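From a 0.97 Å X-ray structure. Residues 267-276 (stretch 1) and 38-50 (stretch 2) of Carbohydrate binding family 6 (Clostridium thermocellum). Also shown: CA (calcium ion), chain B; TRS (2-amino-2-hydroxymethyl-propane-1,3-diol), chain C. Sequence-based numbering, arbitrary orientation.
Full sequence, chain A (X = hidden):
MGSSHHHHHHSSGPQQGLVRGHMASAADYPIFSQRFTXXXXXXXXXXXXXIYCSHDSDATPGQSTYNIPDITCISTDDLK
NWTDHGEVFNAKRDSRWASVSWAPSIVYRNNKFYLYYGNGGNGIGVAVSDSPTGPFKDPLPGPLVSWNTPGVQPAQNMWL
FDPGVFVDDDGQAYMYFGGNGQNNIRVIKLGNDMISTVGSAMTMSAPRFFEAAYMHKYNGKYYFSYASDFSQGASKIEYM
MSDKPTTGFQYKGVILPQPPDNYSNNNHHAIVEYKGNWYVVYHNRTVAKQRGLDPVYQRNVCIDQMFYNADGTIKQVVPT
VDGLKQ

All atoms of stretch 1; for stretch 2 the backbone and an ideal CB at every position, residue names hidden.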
# COMPACT_ATOMS: atom_id res chain seq x y z
N ASN A 267 -5.36 -9.48 -0.90
CA ASN A 267 -6.23 -8.33 -0.73
C ASN A 267 -5.35 -7.20 -0.18
O ASN A 267 -4.66 -7.45 0.81
CB ASN A 267 -7.35 -8.74 0.25
CG ASN A 267 -8.59 -7.88 0.29
OD1 ASN A 267 -8.69 -6.82 -0.33
ND2 ASN A 267 -9.59 -8.37 1.04
N HIS A 268 -5.28 -6.04 -0.84
CA HIS A 268 -4.33 -5.01 -0.44
C HIS A 268 -4.92 -3.65 -0.75
O HIS A 268 -5.49 -3.44 -1.80
CB HIS A 268 -3.03 -5.19 -1.22
CG HIS A 268 -1.82 -4.47 -0.63
ND1 HIS A 268 -0.72 -5.18 -0.21
CD2 HIS A 268 -1.53 -3.16 -0.42
CE1 HIS A 268 0.17 -4.28 0.24
NE2 HIS A 268 -0.29 -3.07 0.15
N HIS A 269 -4.80 -2.73 0.18
CA HIS A 269 -5.54 -1.47 0.11
C HIS A 269 -4.72 -0.24 0.50
O HIS A 269 -3.63 -0.32 1.11
CB HIS A 269 -6.67 -1.61 1.21
CG HIS A 269 -6.11 -1.52 2.58
ND1 HIS A 269 -5.10 -2.36 3.02
CD2 HIS A 269 -6.25 -0.53 3.51
CE1 HIS A 269 -4.68 -1.88 4.19
NE2 HIS A 269 -5.39 -0.81 4.55
N ALA A 270 -5.37 0.90 0.28
CA ALA A 270 -4.96 2.18 0.89
C ALA A 270 -6.25 2.94 1.17
O ALA A 270 -7.25 2.80 0.50
CB ALA A 270 -4.01 2.98 0.05
N ILE A 271 -6.18 3.84 2.16
CA ILE A 271 -7.29 4.74 2.54
C ILE A 271 -6.87 6.18 2.32
O ILE A 271 -5.79 6.56 2.79
CB ILE A 271 -7.66 4.49 4.03
CG1 ILE A 271 -8.15 3.06 4.23
CG2 ILE A 271 -8.68 5.50 4.49
CD1 ILE A 271 -8.29 2.58 5.64
N VAL A 272 -7.71 6.94 1.64
CA VAL A 272 -7.30 8.28 1.27
C VAL A 272 -8.53 9.20 1.26
O VAL A 272 -9.62 8.80 0.85
CB VAL A 272 -6.58 8.28 -0.14
CG1 VAL A 272 -7.52 7.85 -1.27
CG2 VAL A 272 -5.94 9.61 -0.46
N GLU A 273 -8.31 10.45 1.65
CA GLU A 273 -9.35 11.49 1.58
C GLU A 273 -9.11 12.32 0.33
O GLU A 273 -7.97 12.71 0.03
CB GLU A 273 -9.29 12.37 2.81
CG GLU A 273 -10.49 13.30 2.91
CD GLU A 273 -10.45 14.25 4.08
OE1 GLU A 273 -9.41 14.38 4.76
OE2 GLU A 273 -11.51 14.89 4.29
N TYR A 274 -10.18 12.58 -0.42
CA TYR A 274 -10.06 13.38 -1.66
C TYR A 274 -11.31 14.20 -1.80
O TYR A 274 -12.43 13.64 -1.83
CB TYR A 274 -9.85 12.46 -2.87
CG TYR A 274 -9.77 13.19 -4.22
CD1 TYR A 274 -8.83 14.21 -4.43
CD2 TYR A 274 -10.63 12.88 -5.25
CE1 TYR A 274 -8.70 14.83 -5.65
CE2 TYR A 274 -10.49 13.49 -6.48
CZ TYR A 274 -9.55 14.50 -6.66
OH TYR A 274 -9.47 15.09 -7.90
N LYS A 275 -11.16 15.52 -1.79
CA LYS A 275 -12.27 16.46 -1.96
C LYS A 275 -13.37 16.19 -0.94
O LYS A 275 -14.55 16.22 -1.26
CB LYS A 275 -12.76 16.48 -3.39
CG LYS A 275 -11.70 17.03 -4.35
CD LYS A 275 -12.11 17.00 -5.80
CE LYS A 275 -11.10 17.72 -6.69
NZ LYS A 275 -11.45 17.62 -8.17
N GLY A 276 -12.97 15.99 0.30
CA GLY A 276 -13.89 15.89 1.40
C GLY A 276 -14.58 14.56 1.58
O GLY A 276 -15.40 14.43 2.50
N UNK A 38 -1.71 -3.77 -8.87
CA UNK A 38 -2.03 -4.34 -7.57
C UNK A 38 -1.51 -3.43 -6.44
O UNK A 38 -0.72 -2.51 -6.67
CB UNK A 38 -1.44 -5.74 -7.45
N UNK A 39 -1.99 -3.72 -5.25
CA UNK A 39 -1.36 -3.12 -4.02
C UNK A 39 -1.31 -1.61 -4.05
O UNK A 39 -0.26 -0.99 -3.83
CB UNK A 39 0.07 -3.64 -3.84
N UNK A 40 -2.44 -0.95 -4.37
CA UNK A 40 -2.39 0.50 -4.56
C UNK A 40 -2.04 1.31 -3.32
O UNK A 40 -2.41 0.93 -2.18
CB UNK A 40 -3.74 0.98 -5.09
N UNK A 41 -1.47 2.47 -3.57
CA UNK A 41 -1.33 3.54 -2.60
C UNK A 41 -1.69 4.85 -3.31
O UNK A 41 -1.51 4.97 -4.51
CB UNK A 41 0.08 3.58 -2.01
N UNK A 42 -2.15 5.83 -2.57
CA UNK A 42 -2.69 7.05 -3.20
C UNK A 42 -2.27 8.30 -2.50
O UNK A 42 -2.10 8.34 -1.28
CB UNK A 42 -4.22 7.00 -3.25
N UNK A 43 -2.13 9.39 -3.26
CA UNK A 43 -1.87 10.71 -2.71
C UNK A 43 -2.62 11.74 -3.52
O UNK A 43 -2.83 11.58 -4.73
CB UNK A 43 -0.37 11.02 -2.69
N UNK A 44 -2.98 12.83 -2.87
CA UNK A 44 -3.63 13.96 -3.53
C UNK A 44 -2.59 15.07 -3.72
O UNK A 44 -1.83 15.40 -2.79
CB UNK A 44 -4.83 14.46 -2.72
N UNK A 45 -2.55 15.62 -4.92
CA UNK A 45 -1.61 16.68 -5.24
C UNK A 45 -2.23 17.55 -6.32
O UNK A 45 -2.65 17.04 -7.37
CB UNK A 45 -0.26 16.11 -5.69
N UNK A 46 -2.24 18.86 -6.09
CA UNK A 46 -2.73 19.84 -7.07
C UNK A 46 -4.06 19.48 -7.68
O UNK A 46 -4.27 19.57 -8.89
CB UNK A 46 -1.70 20.01 -8.19
N UNK A 47 -4.96 19.04 -6.82
CA UNK A 47 -6.31 18.78 -7.20
C UNK A 47 -6.57 17.42 -7.82
O UNK A 47 -7.71 17.16 -8.17
CB UNK A 47 -6.76 19.87 -8.18
N UNK A 48 -5.53 16.60 -7.98
CA UNK A 48 -5.66 15.28 -8.57
C UNK A 48 -5.40 14.21 -7.52
O UNK A 48 -4.59 14.37 -6.61
CB UNK A 48 -4.70 15.12 -9.75
N UNK A 49 -6.05 13.07 -7.72
CA UNK A 49 -5.81 11.85 -6.96
C UNK A 49 -4.91 10.95 -7.80
O UNK A 49 -5.30 10.56 -8.91
CB UNK A 49 -7.12 11.15 -6.60
N UNK A 50 -3.71 10.67 -7.29
CA UNK A 50 -2.73 9.81 -7.93
C UNK A 50 -2.75 8.48 -7.20
O UNK A 50 -2.67 8.42 -5.98
CB UNK A 50 -1.33 10.44 -7.92
CA CA B . 0.53 -0.89 1.03
C TRS C . 2.31 -8.51 -1.90
C1 TRS C . 3.53 -8.92 -1.09
C2 TRS C . 1.72 -7.22 -1.35
C3 TRS C . 2.67 -8.37 -3.41
N TRS C . 1.26 -9.59 -1.77
O1 TRS C . 4.48 -7.86 -1.13
O2 TRS C . 1.08 -7.45 -0.09
O3 TRS C . 1.56 -8.20 -4.24

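Position 38 has its CB sideways to stretch 1, with nothing of that stretch within 5.5 Å. Stretch 1 sets no demand here. The residue is Ala 38.

Position 39 sits where the chain turns a corner, with phi/psi of 56/49. Such angles suit Gly, Asn or Asp best. The ideal CB lies 3.8 Å from His 268 CD2, over the imidazole, and the TRS molecule lies nearby with its amine and hydroxyls. A short polar side chain would suit. The residue is Asp 39. Its CB stands over the ring face, 3.8 Å from the centroid of the His 268 ring. Asp 39 OD2 accepts a hydrogen bond from TRS O3 at 2.6 Å, and His 268 ND1 donates one to TRS O2 at 2.9 Å. Asp 39 OD1 is 3.4 Å from His 268 ND1, but the angle is too poor for a hydrogen bond. The backbone also serves the calcium site: water 1, a calcium ligand, donates to Asp 39 O at 2.8 Å. His 268 NE2 binds the same ion at 2.5 Å.

Position 40 has phi near -65° and a sideways CB. Many residues would fit, proline among them. It is Pro 40, whose CD packs 3.7 Å from His 268 O. Calcium-bound water 2 bridges the stretches by donating to Pro 40 O and His 269 O, both at 2.7 Å.

Position 41 also points sideways. Its ideal CB is 4.6 Å from Ala 270 CB, so a small residue is one simple choice. It is Ala 41; its CA lies 3.8 Å from Ala 270 CB.

Position 42 points toward stretch 1, with its ideal CB 3.9 Å from Val 272 CG1. A small apolar side chain would suit. Ala 42 meets that methyl through its CB, 4.0 Å from Val 272 CG1.

Position 43 points away, and extended angles suit a beta-branched residue. It is Val 43, whose backbone pairs with position 50.

Position 44 points toward Val 272 and Tyr 274. Val, Ile or Leu would be reasonable. Val 44 places CG2 3.7 Å from Tyr 274 CD1 and 4.3 Å from Val 272 CG2.

Positions 45 to 48 form a type I' turn. Position 45 points away and leaves the choice open; it is Tyr 45. Position 46, at 48/44, favours Asn or Gly, and is Asn 46. Position 47, at 84/-1, favours glycine. Gly 47 O accepts a 2.7 Å hydrogen bond from Tyr 274 OH, and water 3 links Gly 47 O to Lys 275 NZ. Position 48 points away, so a long polar chain is possible; it is Arg 48.

Position 49 points toward the Tyr 274 ring. A Leu, Ile or Met would suit. Leu 49 CB lies over the ring face, 3.9 Å from the centroid of the Tyr 274 ring, and Leu 49 CD1 reaches 4.1 Å from Val 272 CG1.

Position 50 is out of reach of stretch 1, which does not discriminate. It is Tyr 50.

Stretch 2 38-50: ADPAAVVYNGRLY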
# COMPACT_ATOMS: atom_id res chain seq x y z
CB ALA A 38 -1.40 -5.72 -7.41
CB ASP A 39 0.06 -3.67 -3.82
CG ASP A 39 0.15 -5.16 -3.96
OD1 ASP A 39 -0.74 -5.88 -3.49
OD2 ASP A 39 1.23 -5.61 -4.51
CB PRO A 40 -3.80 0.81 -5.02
CG PRO A 40 -4.65 -0.24 -4.38
CD PRO A 40 -3.80 -1.48 -4.49
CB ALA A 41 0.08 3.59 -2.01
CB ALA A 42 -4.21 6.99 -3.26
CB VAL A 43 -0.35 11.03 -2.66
CG1 VAL A 43 0.22 11.39 -4.02
CG2 VAL A 43 -0.03 12.12 -1.67
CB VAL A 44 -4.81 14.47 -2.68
CG1 VAL A 44 -5.44 15.69 -3.29
CG2 VAL A 44 -5.83 13.35 -2.53
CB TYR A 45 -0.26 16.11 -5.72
CG TYR A 45 0.68 17.10 -6.30
CD1 TYR A 45 1.32 18.04 -5.53
CD2 TYR A 45 0.94 17.13 -7.66
CE1 TYR A 45 2.21 18.95 -6.08
CE2 TYR A 45 1.82 18.01 -8.22
CZ TYR A 45 2.44 18.93 -7.44
OH TYR A 45 3.34 19.78 -8.01
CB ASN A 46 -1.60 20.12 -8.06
CG ASN A 46 -0.63 21.20 -7.53
OD1 ASN A 46 -0.76 21.69 -6.39
ND2 ASN A 46 0.41 21.48 -8.29
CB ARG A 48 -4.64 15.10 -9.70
CG ARG A 48 -4.86 16.05 -10.87
CD ARG A 48 -3.94 15.76 -12.04
NE ARG A 48 -4.30 14.55 -12.73
CZ ARG A 48 -5.25 14.48 -13.66
NH1 ARG A 48 -5.99 15.52 -14.02
NH2 ARG A 48 -5.49 13.30 -14.19
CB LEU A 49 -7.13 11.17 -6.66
CG LEU A 49 -7.03 9.85 -5.87
CD1 LEU A 49 -6.41 10.02 -4.52
CD2 LEU A 49 -8.40 9.20 -5.76
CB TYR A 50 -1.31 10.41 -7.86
CG TYR A 50 -1.11 11.66 -8.66
CD1 TYR A 50 -1.45 12.89 -8.15
CD2 TYR A 50 -0.56 11.59 -9.91
CE1 TYR A 50 -1.29 14.04 -8.92
CE2 TYR A 50 -0.40 12.73 -10.72
CZ TYR A 50 -0.77 13.95 -10.20
OH TYR A 50 -0.61 15.11 -10.95
O HOH W 1 1.04 -0.68 -1.34
O HOH W 2 -1.21 0.54 0.23
O HOH W 3 -9.45 19.16 -9.17
O HOH W 4 -1.41 -1.21 2.53
O HOH W 5 2.96 -1.31 0.89
O HOH W 6 1.41 -1.68 3.16
O HOH W 7 1.31 1.20 1.85
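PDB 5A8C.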